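Local coordinates for protein polysaccharide deacetylase (Streptococcus pyogenes, PDB 6DQ3) that removes N-acetyl groups from the cell wall linkage unit of streptococcal rhamnopolysaccharides, as a zinc-dependent deacetylase of carbohydrate esterase family 4, at residues E56-L61 against Y190-T195; W73-D78 against L210-I215; P138-E141 against V147-T150; T150-S155 against D179-I184; D154-L159 against N164-A169. All blocks are in the same frame, centred on the assembly; numbering follows the deposited sequence.

Contact 1 (E56-L61 against Y190-T195); sequences EVYRAL and YKLGVT
Tyr58 meets Lys191, just before strand 192-198, with a ring face, and Leu192, the first residue of that strand, with a ring edge; tracing it outward shows how one helical side chain can serve two neighbours. Its CB rests against the branched end of Leu192, 4.1 Å from Leu192 CD1. The ring then swings out from the helix because CG stands anti to the backbone N (chi1 180°), which lays one ring face over Lys191. On that face Lys191 CB forms a CH-pi contact, 3.9 Å from the ring centroid and displaced toward the rim above CD1 and CE1. Farther along, the lysine chain, bent at chi2, passes obliquely across the ring, and Lys191 CD comes to 3.8 Å from Tyr58 OH. Leu192 CD2 lies 4.0 Å from Tyr58 CD1. The other methyl of the leucine, CD1, turns to Val57 and packs 3.8 Å from Val57 CG1. Val57 and Leu192 are buried, whereas Tyr58 and Lys191 are partly exposed. Helix 54-63 is packed against the sheet here: Val57 and Leu192 both also touch Trp73 of strand 71-77, Leu192 reaches Leu210 of strand 210-214, and the backbone of Lys191 and Leu192 is hydrogen-bonded to Ile168, just before strand 169-171.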
# COMPACT_ATOMS: atom_id res chain seq x y z
N GLU A 56 11.32 4.06 5.07
CA GLU A 56 12.18 4.82 4.17
C GLU A 56 11.43 5.97 3.53
O GLU A 56 11.98 7.06 3.34
CB GLU A 56 12.77 3.89 3.12
CG GLU A 56 13.82 2.93 3.69
CD GLU A 56 14.28 1.90 2.68
OE1 GLU A 56 13.44 1.38 1.91
OE2 GLU A 56 15.49 1.60 2.65
N VAL A 57 10.15 5.76 3.19
CA VAL A 57 9.34 6.85 2.66
C VAL A 57 9.26 7.99 3.66
O VAL A 57 9.43 9.17 3.32
CB VAL A 57 7.94 6.33 2.28
CG1 VAL A 57 7.03 7.49 1.92
CG2 VAL A 57 8.04 5.33 1.13
N TYR A 58 8.99 7.66 4.93
CA TYR A 58 8.89 8.69 5.96
C TYR A 58 10.20 9.44 6.11
O TYR A 58 10.22 10.68 6.15
CB TYR A 58 8.49 8.07 7.29
CG TYR A 58 8.37 9.08 8.42
CD1 TYR A 58 7.38 10.05 8.40
CD2 TYR A 58 9.24 9.05 9.50
CE1 TYR A 58 7.26 10.98 9.42
CE2 TYR A 58 9.13 9.98 10.53
CZ TYR A 58 8.14 10.94 10.48
OH TYR A 58 8.01 11.86 11.50
N ARG A 59 11.32 8.71 6.21
CA ARG A 59 12.61 9.37 6.31
C ARG A 59 12.85 10.28 5.12
O ARG A 59 13.29 11.42 5.27
CB ARG A 59 13.73 8.32 6.43
CG ARG A 59 14.04 7.91 7.85
CD ARG A 59 15.41 7.26 7.95
NE ARG A 59 15.47 5.96 7.29
CZ ARG A 59 15.11 4.81 7.86
NH1 ARG A 59 14.65 4.79 9.10
NH2 ARG A 59 15.20 3.68 7.17
N ALA A 60 12.56 9.78 3.91
CA ALA A 60 12.85 10.55 2.71
C ALA A 60 12.04 11.84 2.68
O ALA A 60 12.58 12.92 2.39
CB ALA A 60 12.55 9.72 1.46
N LEU A 61 10.74 11.76 2.97
CA LEU A 61 9.89 12.94 2.93
C LEU A 61 10.20 13.89 4.08
O LEU A 61 10.10 15.11 3.92
CB LEU A 61 8.42 12.53 2.94
CG LEU A 61 7.95 11.81 1.67
CD1 LEU A 61 6.55 11.24 1.84
CD2 LEU A 61 8.00 12.75 0.47
N TYR A 190 0.53 7.52 13.88
CA TYR A 190 0.80 7.23 12.48
C TYR A 190 1.72 8.30 11.91
O TYR A 190 1.59 9.48 12.21
CB TYR A 190 -0.49 7.19 11.68
CG TYR A 190 -1.29 5.93 11.88
CD1 TYR A 190 -0.92 4.76 11.24
CD2 TYR A 190 -2.40 5.92 12.70
CE1 TYR A 190 -1.65 3.60 11.41
CE2 TYR A 190 -3.13 4.78 12.88
CZ TYR A 190 -2.75 3.61 12.23
OH TYR A 190 -3.48 2.46 12.41
N LYS A 191 2.65 7.87 11.06
CA LYS A 191 3.60 8.79 10.43
C LYS A 191 3.27 9.07 8.98
O LYS A 191 3.60 10.15 8.47
CB LYS A 191 5.02 8.21 10.51
CG LYS A 191 5.51 7.94 11.93
CD LYS A 191 5.55 9.23 12.75
CE LYS A 191 5.99 8.99 14.19
NZ LYS A 191 6.02 10.26 14.97
N LEU A 192 2.61 8.12 8.31
CA LEU A 192 2.26 8.22 6.91
C LEU A 192 0.81 7.81 6.70
O LEU A 192 0.29 6.92 7.39
CB LEU A 192 3.14 7.32 6.03
CG LEU A 192 4.64 7.62 6.00
CD1 LEU A 192 5.36 6.50 5.24
CD2 LEU A 192 4.92 8.97 5.37
N GLY A 193 0.16 8.46 5.74
CA GLY A 193 -1.18 8.10 5.33
C GLY A 193 -1.32 8.23 3.83
O GLY A 193 -0.81 9.19 3.25
N VAL A 194 -1.98 7.27 3.19
CA VAL A 194 -2.12 7.27 1.74
C VAL A 194 -3.60 7.32 1.37
O VAL A 194 -4.44 6.69 2.02
CB VAL A 194 -1.44 6.06 1.08
CG1 VAL A 194 0.07 6.16 1.27
CG2 VAL A 194 -1.97 4.75 1.62
N THR A 195 -3.90 8.06 0.31
CA THR A 195 -5.24 8.31 -0.18
C THR A 195 -5.40 7.60 -1.53
O THR A 195 -4.54 6.82 -1.95
CB THR A 195 -5.46 9.81 -0.33
OG1 THR A 195 -4.72 10.27 -1.46
CG2 THR A 195 -4.99 10.56 0.92

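Contact 2 (W73-D78 against L210-I215); sequences WLTFDD and LNRIRI. With ZN (zinc ion), chain D.
Arg212 holds Asp77 end-on, with one terminal nitrogen for each carboxylate oxygen, a compact example of a buried salt bridge. The bond from NH1 to Asp77 OD1 is 2.9 Å long and nearly straight at 168°. NH2 reaches Asp77 OD2 at 2.7 Å with a more bent angle of 142°, and this oxygen is met through its syn lone pair. Because the two flat groups are turned 42° against each other, OD1 stays close to the guanidinium plane while OD2 is tilted from it. NH1 also donates to Thr75 OG1 at 3.0 Å, again close to the guanidinium plane, and that hydroxyl is bonded in turn to Leu12 O of the intervening strand 8-14. Beyond this shell, Arg212 NE is engaged by Thr195 O and Asp77 OD1 by Asn101 ND2, while the bend of the arginine chain at chi3 turns its terminal group toward Asp77. Next in sequence, Asp78 OD1 binds the zinc ion at 2.1 Å, with His133 and His137 as fellow ligands, and Asp78 OD2 accepts from the zinc-bound water. Thr75 to Asp78 form the TFDD motif of family 4 carbohydrate esterases. With acetate about 3 Å from the Asp77 side chain, the chemistry implies an active-site carboxylate whose rotation is probably restrained by Arg212 and Asn101, beside the metal ligand.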
# COMPACT_ATOMS: atom_id res chain seq x y z
N TRP A 73 7.40 3.36 -3.96
CA TRP A 73 6.74 2.67 -2.86
C TRP A 73 5.59 1.86 -3.45
O TRP A 73 4.59 2.43 -3.89
CB TRP A 73 6.24 3.66 -1.81
CG TRP A 73 5.70 3.01 -0.57
CD1 TRP A 73 5.86 1.70 -0.18
CD2 TRP A 73 4.90 3.63 0.43
NE1 TRP A 73 5.21 1.49 1.01
CE2 TRP A 73 4.61 2.65 1.41
CE3 TRP A 73 4.39 4.93 0.61
CZ2 TRP A 73 3.84 2.93 2.54
CZ3 TRP A 73 3.64 5.19 1.73
CH2 TRP A 73 3.37 4.20 2.68
N LEU A 74 5.75 0.54 -3.47
CA LEU A 74 4.72 -0.36 -3.97
C LEU A 74 3.75 -0.67 -2.84
O LEU A 74 4.16 -1.24 -1.81
CB LEU A 74 5.33 -1.66 -4.49
CG LEU A 74 6.44 -1.62 -5.55
CD1 LEU A 74 6.84 -3.05 -5.90
CD2 LEU A 74 5.99 -0.85 -6.76
N THR A 75 2.48 -0.31 -3.02
CA THR A 75 1.46 -0.55 -2.00
C THR A 75 0.30 -1.36 -2.56
O THR A 75 -0.10 -1.18 -3.72
CB THR A 75 0.91 0.77 -1.41
OG1 THR A 75 0.11 1.46 -2.37
CG2 THR A 75 2.06 1.67 -0.96
N PHE A 76 -0.24 -2.24 -1.72
CA PHE A 76 -1.37 -3.10 -2.04
C PHE A 76 -2.39 -2.96 -0.92
O PHE A 76 -2.04 -3.15 0.25
CB PHE A 76 -0.95 -4.58 -2.15
CG PHE A 76 -0.10 -4.89 -3.35
CD1 PHE A 76 1.20 -4.43 -3.44
CD2 PHE A 76 -0.60 -5.69 -4.37
CE1 PHE A 76 1.98 -4.73 -4.54
CE2 PHE A 76 0.18 -6.00 -5.47
CZ PHE A 76 1.47 -5.52 -5.55
N ASP A 77 -3.64 -2.69 -1.26
CA ASP A 77 -4.68 -2.58 -0.25
C ASP A 77 -5.49 -3.87 -0.12
O ASP A 77 -5.53 -4.70 -1.04
CB ASP A 77 -5.64 -1.42 -0.56
CG ASP A 77 -4.94 -0.08 -0.68
OD1 ASP A 77 -3.84 0.07 -0.11
OD2 ASP A 77 -5.50 0.82 -1.34
N ASP A 78 -6.09 -4.04 1.07
CA ASP A 78 -7.18 -4.98 1.36
C ASP A 78 -6.70 -6.38 1.72
O ASP A 78 -7.52 -7.29 1.91
CB ASP A 78 -8.14 -5.04 0.17
CG ASP A 78 -8.92 -3.76 -0.03
OD1 ASP A 78 -8.87 -2.90 0.86
OD2 ASP A 78 -9.57 -3.59 -1.09
N LEU A 210 -1.13 11.33 1.47
CA LEU A 210 -0.27 11.29 0.30
C LEU A 210 -0.99 10.77 -0.94
O LEU A 210 -1.82 9.86 -0.86
CB LEU A 210 0.95 10.41 0.58
CG LEU A 210 1.88 10.87 1.69
CD1 LEU A 210 2.81 9.74 2.13
CD2 LEU A 210 2.68 12.07 1.22
N ASN A 211 -0.63 11.34 -2.09
CA ASN A 211 -1.16 10.88 -3.37
C ASN A 211 -0.68 9.47 -3.67
O ASN A 211 0.39 9.04 -3.21
CB ASN A 211 -0.71 11.78 -4.53
CG ASN A 211 -1.23 13.20 -4.44
OD1 ASN A 211 -2.16 13.50 -3.70
ND2 ASN A 211 -0.62 14.08 -5.23
N ARG A 212 -1.44 8.75 -4.49
CA ARG A 212 -1.00 7.47 -5.03
C ARG A 212 -1.31 7.41 -6.52
O ARG A 212 -2.16 8.14 -7.03
CB ARG A 212 -1.65 6.29 -4.30
CG ARG A 212 -1.15 6.13 -2.87
CD ARG A 212 -1.43 4.73 -2.33
NE ARG A 212 -2.82 4.55 -1.93
CZ ARG A 212 -3.32 3.41 -1.47
NH1 ARG A 212 -2.54 2.34 -1.36
NH2 ARG A 212 -4.60 3.34 -1.13
N ILE A 213 -0.60 6.52 -7.21
CA ILE A 213 -0.77 6.29 -8.64
C ILE A 213 -1.55 4.99 -8.79
O ILE A 213 -1.05 3.92 -8.42
CB ILE A 213 0.57 6.23 -9.38
CG1 ILE A 213 1.28 7.58 -9.32
CG2 ILE A 213 0.36 5.76 -10.81
CD1 ILE A 213 2.77 7.50 -9.63
N ARG A 214 -2.77 5.07 -9.31
CA ARG A 214 -3.59 3.88 -9.49
C ARG A 214 -3.06 3.07 -10.67
O ARG A 214 -2.83 3.61 -11.76
CB ARG A 214 -5.05 4.25 -9.72
CG ARG A 214 -5.97 3.03 -9.84
CD ARG A 214 -7.41 3.41 -10.17
NE ARG A 214 -8.06 4.17 -9.10
CZ ARG A 214 -8.57 3.63 -8.00
NH1 ARG A 214 -8.49 2.33 -7.78
NH2 ARG A 214 -9.15 4.41 -7.09
N ILE A 215 -2.85 1.78 -10.44
CA ILE A 215 -2.39 0.88 -11.50
C ILE A 215 -3.61 0.43 -12.30
O ILE A 215 -4.50 -0.24 -11.77
CB ILE A 215 -1.63 -0.31 -10.93
CG1 ILE A 215 -0.42 0.16 -10.12
CG2 ILE A 215 -1.21 -1.26 -12.05
CD1 ILE A 215 0.59 0.97 -10.92
ZN ZN D . -9.66 -1.00 0.95
O HOH W 1 -11.18 -1.53 -0.80

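Contact 3 (P138-E141 against V147-T150); sequences PDLE and VQTT. With ZN (zinc ion), chain E.
Leu140 and Gln148 bring the two backbones nearest, their CA atoms 5.9 Å apart, where a short 3-10 turn at Leu140 and Glu141 lies beside the first turns of helix 145-162. The approach brings a main-chain carbonyl to a side-chain amide. Leu140 O sits almost squarely above the Gln148 amide, 3.1 Å from Gln148 CD and close to the normal of its plane. Gln148 NE2 is only 3.2 Å from the same oxygen, yet the pair is no hydrogen bond, since the oxygen lies over the face and the N-H groups point along the plane. The oxygen thus rests over the amide carbon, a close polar approach without a hydrogen bond. Gln148 CG, 3.3 Å from Leu140 O, completes the seat, and Gln148 OE1 touches Leu140 CB at 3.7 Å. The extended glutamine chain ends in an amide turned by chi3 of 57°. What fixes that rotation comes from outside: OE1 is hydrogen-bonded to Thr181 OG1, and NE2 gives a weak bond to Ala143 O. Within 138-141, Asp139 OD1 receives a weak bond from Glu141 N, an Asx-turn arrangement, while Asp139 OD2 pairs with Arg176. Glu141 OE1 binds a zinc ion at 1.9 Å, a site apart from the one that Asp78, His133 and His137 form. The segment 138-141 follows directly on His137, so this packing ties the chain beyond a metal ligand to helix 145-162, while Leu140 and Gln148 both also touch helix 179-187.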
# COMPACT_ATOMS: atom_id res chain seq x y z
N PRO A 138 -14.58 0.45 7.36
CA PRO A 138 -15.67 1.41 7.19
C PRO A 138 -15.23 2.61 6.36
O PRO A 138 -14.04 2.86 6.15
CB PRO A 138 -15.99 1.84 8.62
CG PRO A 138 -14.64 1.80 9.29
CD PRO A 138 -13.95 0.58 8.69
N ASP A 139 -16.23 3.35 5.89
CA ASP A 139 -16.01 4.73 5.44
C ASP A 139 -15.73 5.56 6.69
O ASP A 139 -16.64 5.92 7.44
CB ASP A 139 -17.23 5.24 4.68
CG ASP A 139 -17.09 6.69 4.23
OD1 ASP A 139 -16.15 7.38 4.68
OD2 ASP A 139 -17.91 7.14 3.41
N LEU A 140 -14.44 5.85 6.93
CA LEU A 140 -14.04 6.54 8.15
C LEU A 140 -14.75 7.89 8.28
O LEU A 140 -15.09 8.32 9.39
CB LEU A 140 -12.52 6.74 8.16
CG LEU A 140 -11.64 5.51 8.38
CD1 LEU A 140 -10.17 5.81 8.13
CD2 LEU A 140 -11.85 4.97 9.79
N GLU A 141 -14.96 8.57 7.15
CA GLU A 141 -15.61 9.87 7.15
C GLU A 141 -17.00 9.84 7.75
O GLU A 141 -17.45 10.84 8.33
CB GLU A 141 -15.72 10.38 5.71
CG GLU A 141 -15.01 11.68 5.44
CD GLU A 141 -15.35 12.23 4.08
OE1 GLU A 141 -15.31 11.47 3.09
OE2 GLU A 141 -15.66 13.43 4.00
N VAL A 147 -15.38 6.27 16.95
CA VAL A 147 -15.32 5.06 16.13
C VAL A 147 -14.11 5.10 15.21
O VAL A 147 -13.44 4.08 15.01
CB VAL A 147 -16.63 4.89 15.34
CG1 VAL A 147 -16.51 3.74 14.36
CG2 VAL A 147 -17.80 4.66 16.29
N GLN A 148 -13.81 6.27 14.63
CA GLN A 148 -12.59 6.39 13.84
C GLN A 148 -11.36 6.04 14.68
O GLN A 148 -10.44 5.37 14.19
CB GLN A 148 -12.44 7.80 13.27
CG GLN A 148 -13.48 8.20 12.25
CD GLN A 148 -13.03 9.39 11.43
OE1 GLN A 148 -11.98 9.36 10.78
NE2 GLN A 148 -13.82 10.45 11.45
N THR A 149 -11.33 6.49 15.93
CA THR A 149 -10.21 6.16 16.80
C THR A 149 -10.11 4.65 16.99
O THR A 149 -9.03 4.06 16.82
CB THR A 149 -10.37 6.88 18.15
OG1 THR A 149 -10.50 8.29 17.93
CG2 THR A 149 -9.17 6.62 19.04
N THR A 150 -11.23 3.99 17.31
CA THR A 150 -11.21 2.54 17.51
C THR A 150 -10.75 1.82 16.24
O THR A 150 -9.89 0.94 16.30
CB THR A 150 -12.60 2.06 17.92
OG1 THR A 150 -12.99 2.70 19.14
CG2 THR A 150 -12.63 0.54 18.12
ZN ZN E . -15.17 12.52 1.54

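Contact 4 (T150-S155 against D179-I184); sequences TEMKDS and DTTLQI. With ZN (zinc ion), chain I.
Met152 and Ile184 mark the nearest approach of two helical backbones, with CA atoms 8.4 Å apart, a separation that one long side chain has to span. Met152 does so almost alone, and serves as an example of a flexible thioether bridging a helix pair. Its chain runs extended through chi2 and then bends at the sulfur (chi3 -88°), which turns the terminal methyl in between Thr181 and Ile184. There CE meets Ile184 CG2 at 3.6 Å, crossing that side chain at about a right angle, and lies 3.9 Å from Thr181 CG2. The same methyl is 3.7 Å from the main-chain Thr181 O, while SD lies more loosely against the threonine methyl. Both receiving CG2 groups stand anti to their own backbone N, so that helix 179-187 offers a pair of methyls one turn apart. The Thr181 hydroxyl is bonded to Gln148 OE1 and to Asn178 OD1. At the start of the same helix Asp179 OD1 binds a zinc ion at 2.1 Å and receives a weak bond from Thr180 N. A water on that zinc, 2.2 Å from the metal, donates to Asp179 OD2 at 3.2 Å. The methionine contact is buried, and the aspartate and its zinc lie on the exposed end. Around them, Met152 O is bonded to Tyr190 OH at the foot of strand 192-198, Glu151 of helix 145-162 accepts from the backbone N of Asn136, and Thr181 also touches Tyr172 in the loop after strand 169-171.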
# COMPACT_ATOMS: atom_id res chain seq x y z
N THR A 150 -11.23 3.99 17.31
CA THR A 150 -11.21 2.54 17.51
C THR A 150 -10.75 1.82 16.24
O THR A 150 -9.89 0.94 16.30
CB THR A 150 -12.60 2.06 17.92
OG1 THR A 150 -12.99 2.70 19.14
CG2 THR A 150 -12.63 0.54 18.12
N GLU A 151 -11.31 2.19 15.09
CA GLU A 151 -10.99 1.50 13.85
C GLU A 151 -9.51 1.64 13.49
O GLU A 151 -8.90 0.71 12.95
CB GLU A 151 -11.86 2.03 12.71
CG GLU A 151 -13.29 1.53 12.74
CD GLU A 151 -13.40 0.08 12.32
OE1 GLU A 151 -12.45 -0.46 11.72
OE2 GLU A 151 -14.46 -0.53 12.59
N MET A 152 -8.92 2.80 13.76
CA MET A 152 -7.53 3.04 13.42
C MET A 152 -6.58 2.59 14.52
O MET A 152 -5.42 2.26 14.22
CB MET A 152 -7.31 4.53 13.14
CG MET A 152 -7.89 5.00 11.80
SD MET A 152 -7.41 6.69 11.38
CE MET A 152 -8.72 7.62 12.19
N LYS A 153 -7.04 2.56 15.77
CA LYS A 153 -6.18 2.20 16.89
C LYS A 153 -6.14 0.70 17.14
O LYS A 153 -5.06 0.13 17.32
CB LYS A 153 -6.67 2.90 18.17
CG LYS A 153 -5.93 2.48 19.43
CD LYS A 153 -6.49 3.17 20.67
CE LYS A 153 -5.53 3.11 21.85
NZ LYS A 153 -5.12 1.72 22.18
N ASP A 154 -7.31 0.05 17.19
CA ASP A 154 -7.36 -1.37 17.52
C ASP A 154 -6.65 -2.21 16.46
O ASP A 154 -6.08 -3.25 16.78
CB ASP A 154 -8.81 -1.83 17.67
CG ASP A 154 -9.46 -1.35 18.95
OD1 ASP A 154 -8.78 -0.70 19.78
OD2 ASP A 154 -10.66 -1.63 19.13
N SER A 155 -6.71 -1.78 15.20
CA SER A 155 -6.04 -2.50 14.13
C SER A 155 -4.53 -2.33 14.22
O SER A 155 -3.78 -3.28 14.00
CB SER A 155 -6.56 -2.02 12.78
OG SER A 155 -6.53 -0.61 12.70
N ASP A 179 -11.09 16.04 8.13
CA ASP A 179 -10.11 16.65 9.02
C ASP A 179 -9.95 15.82 10.28
O ASP A 179 -8.83 15.58 10.74
CB ASP A 179 -10.51 18.10 9.36
CG ASP A 179 -11.96 18.26 9.80
OD1 ASP A 179 -12.64 17.26 10.09
OD2 ASP A 179 -12.42 19.42 9.84
N THR A 180 -11.07 15.30 10.81
CA THR A 180 -11.03 14.48 12.02
C THR A 180 -10.18 13.23 11.82
O THR A 180 -9.38 12.87 12.69
CB THR A 180 -12.46 14.12 12.43
OG1 THR A 180 -13.13 15.28 12.93
CG2 THR A 180 -12.46 13.03 13.48
N THR A 181 -10.35 12.54 10.68
CA THR A 181 -9.53 11.36 10.41
C THR A 181 -8.05 11.68 10.57
O THR A 181 -7.30 10.94 11.22
CB THR A 181 -9.79 10.84 8.99
OG1 THR A 181 -11.20 10.73 8.76
CG2 THR A 181 -9.13 9.48 8.78
N LEU A 182 -7.60 12.78 9.96
CA LEU A 182 -6.17 13.09 9.95
C LEU A 182 -5.68 13.53 11.32
O LEU A 182 -4.55 13.21 11.72
CB LEU A 182 -5.89 14.17 8.91
CG LEU A 182 -6.38 13.84 7.50
CD1 LEU A 182 -6.19 15.05 6.60
CD2 LEU A 182 -5.68 12.61 6.94
N GLN A 183 -6.51 14.27 12.06
CA GLN A 183 -6.13 14.64 13.42
C GLN A 183 -5.97 13.40 14.29
O GLN A 183 -5.01 13.28 15.06
CB GLN A 183 -7.16 15.61 14.01
CG GLN A 183 -7.28 16.95 13.27
CD GLN A 183 -8.59 17.68 13.53
OE1 GLN A 183 -9.44 17.21 14.29
NE2 GLN A 183 -8.76 18.83 12.90
N ILE A 184 -6.90 12.45 14.16
CA ILE A 184 -6.84 11.24 14.97
C ILE A 184 -5.63 10.39 14.58
O ILE A 184 -4.88 9.91 15.45
CB ILE A 184 -8.15 10.44 14.83
CG1 ILE A 184 -9.30 11.19 15.51
CG2 ILE A 184 -7.99 9.05 15.43
CD1 ILE A 184 -10.68 10.59 15.24
ZN ZN I . -14.65 17.84 10.46
O HOH W 2 -14.59 19.22 12.21

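Contact 5 (D154-L159 against N164-A169); sequences DSKDYL and NQNTIA
Lys156 and Leu159 face the chain that returns from their own helix, which ends in a Schellman motif with Asn164, at positive phi, as its C-prime residue. Charged hydrogen bonds come first. Lys156 reaches across with CG anti to the backbone N, stays extended to CE, and turns only at chi4, bringing NZ to two oxygens. Asn166 OD1 accepts at 2.8 Å, with NZ almost in line with its C=O bond (169°). Thr167 O also accepts at 2.8 Å, but on a lone pair in the carbonyl plane. Asp160 adds a salt bridge to the same ammonium group, which probably balances its charge. A second polar group ties the loop to its surroundings: Gln165 NE2 donates to Phe130 O and Gln165 OE1 accepts from Lys124 NZ, while the Thr167 hydroxyl is bonded to Asp160 OD1. Packing makes up the rest. Leu159 CB comes to 3.5 Å from Thr167 OG1, and Gln165 CG lies 3.7 Å from Leu159 O. The loop is thereby held along the helix before it enters strand 169-171. Gln165 NE2 also donates to Thr167 OG1 at 3.0 Å, nearly straight at 168° and in its own amide plane.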
# COMPACT_ATOMS: atom_id res chain seq x y z
N ASP A 154 -7.31 0.05 17.19
CA ASP A 154 -7.36 -1.37 17.52
C ASP A 154 -6.65 -2.21 16.46
O ASP A 154 -6.08 -3.25 16.78
CB ASP A 154 -8.81 -1.83 17.67
CG ASP A 154 -9.46 -1.35 18.95
OD1 ASP A 154 -8.78 -0.70 19.78
OD2 ASP A 154 -10.66 -1.63 19.13
N SER A 155 -6.71 -1.78 15.20
CA SER A 155 -6.04 -2.50 14.13
C SER A 155 -4.53 -2.33 14.22
O SER A 155 -3.78 -3.28 14.00
CB SER A 155 -6.56 -2.02 12.78
OG SER A 155 -6.53 -0.61 12.70
N LYS A 156 -4.06 -1.11 14.53
CA LYS A 156 -2.63 -0.90 14.74
C LYS A 156 -2.13 -1.74 15.91
O LYS A 156 -1.07 -2.37 15.83
CB LYS A 156 -2.35 0.58 15.00
CG LYS A 156 -0.93 0.86 15.52
CD LYS A 156 -0.58 2.34 15.44
CE LYS A 156 0.62 2.69 16.31
NZ LYS A 156 1.84 1.90 15.99
N ASP A 157 -2.88 -1.75 17.02
CA ASP A 157 -2.47 -2.55 18.17
C ASP A 157 -2.40 -4.03 17.80
O ASP A 157 -1.54 -4.76 18.32
CB ASP A 157 -3.43 -2.34 19.34
CG ASP A 157 -3.34 -0.94 19.91
OD1 ASP A 157 -2.32 -0.26 19.69
OD2 ASP A 157 -4.30 -0.51 20.58
N TYR A 158 -3.29 -4.49 16.92
CA TYR A 158 -3.28 -5.88 16.49
C TYR A 158 -2.03 -6.20 15.68
O TYR A 158 -1.32 -7.16 15.97
CB TYR A 158 -4.56 -6.16 15.69
CG TYR A 158 -4.70 -7.57 15.15
CD1 TYR A 158 -5.28 -8.58 15.91
CD2 TYR A 158 -4.28 -7.88 13.86
CE1 TYR A 158 -5.41 -9.87 15.41
CE2 TYR A 158 -4.42 -9.16 13.35
CZ TYR A 158 -4.98 -10.15 14.12
OH TYR A 158 -5.11 -11.42 13.60
N LEU A 159 -1.75 -5.39 14.65
CA LEU A 159 -0.55 -5.63 13.85
C LEU A 159 0.71 -5.49 14.70
O LEU A 159 1.64 -6.31 14.59
CB LEU A 159 -0.51 -4.66 12.67
CG LEU A 159 -1.66 -4.79 11.67
CD1 LEU A 159 -1.76 -3.55 10.80
CD2 LEU A 159 -1.47 -6.03 10.81
N ASN A 164 4.72 -8.09 15.99
CA ASN A 164 5.84 -7.59 16.79
C ASN A 164 6.54 -6.42 16.09
O ASN A 164 7.73 -6.46 15.78
CB ASN A 164 6.83 -8.72 17.08
CG ASN A 164 7.89 -8.31 18.09
OD1 ASN A 164 7.68 -7.40 18.88
ND2 ASN A 164 9.04 -8.98 18.05
N GLN A 165 5.77 -5.36 15.87
CA GLN A 165 6.27 -4.24 15.09
C GLN A 165 5.65 -2.94 15.60
O GLN A 165 4.86 -2.93 16.55
CB GLN A 165 5.95 -4.44 13.60
CG GLN A 165 4.46 -4.38 13.27
CD GLN A 165 4.16 -4.65 11.80
OE1 GLN A 165 4.77 -5.51 11.18
NE2 GLN A 165 3.21 -3.91 11.25
N ASN A 166 6.04 -1.84 14.96
CA ASN A 166 5.44 -0.52 15.17
C ASN A 166 4.88 -0.07 13.83
O ASN A 166 5.63 0.40 12.96
CB ASN A 166 6.46 0.47 15.71
CG ASN A 166 5.88 1.87 15.87
OD1 ASN A 166 4.67 2.04 15.96
ND2 ASN A 166 6.76 2.87 15.89
N THR A 167 3.57 -0.24 13.64
CA THR A 167 2.92 0.17 12.41
C THR A 167 2.89 1.69 12.31
O THR A 167 2.48 2.37 13.26
CB THR A 167 1.50 -0.39 12.36
OG1 THR A 167 1.53 -1.81 12.56
CG2 THR A 167 0.85 -0.09 11.02
N ILE A 168 3.32 2.23 11.18
CA ILE A 168 3.44 3.67 11.02
C ILE A 168 2.58 4.24 9.90
O ILE A 168 2.45 5.47 9.81
CB ILE A 168 4.91 4.10 10.81
CG1 ILE A 168 5.47 3.49 9.52
CG2 ILE A 168 5.76 3.67 11.99
CD1 ILE A 168 6.75 4.17 9.05
N ALA A 169 2.00 3.40 9.04
CA ALA A 169 1.29 3.89 7.87
C ALA A 169 -0.13 3.35 7.85
O ALA A 169 -0.40 2.23 8.29
CB ALA A 169 2.01 3.49 6.57

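Overall arrangement
Contact 2 is the most central, its centre about 5 Å from the chain centre, and relies on buried charged groups beside the metal site. Contact 1, whose centre lies about 12 Å from that of contact 2, is partly buried and packs a helix on the same sheet with apolar groups; the two meet where Val57 lies on Trp73. Contacts 3, 4 and 5 all draw on helix 145-162 farther out. Contacts 3 and 4, a carbonyl oxygen over an amide face and a methionine bridge, are nonetheless buried, share Thr150 and reach helix 179-187. Contact 5, a lysine gripping a loop, is partly buried and joins contact 1 through backbone bonds between Lys191, Leu192 and Ile168.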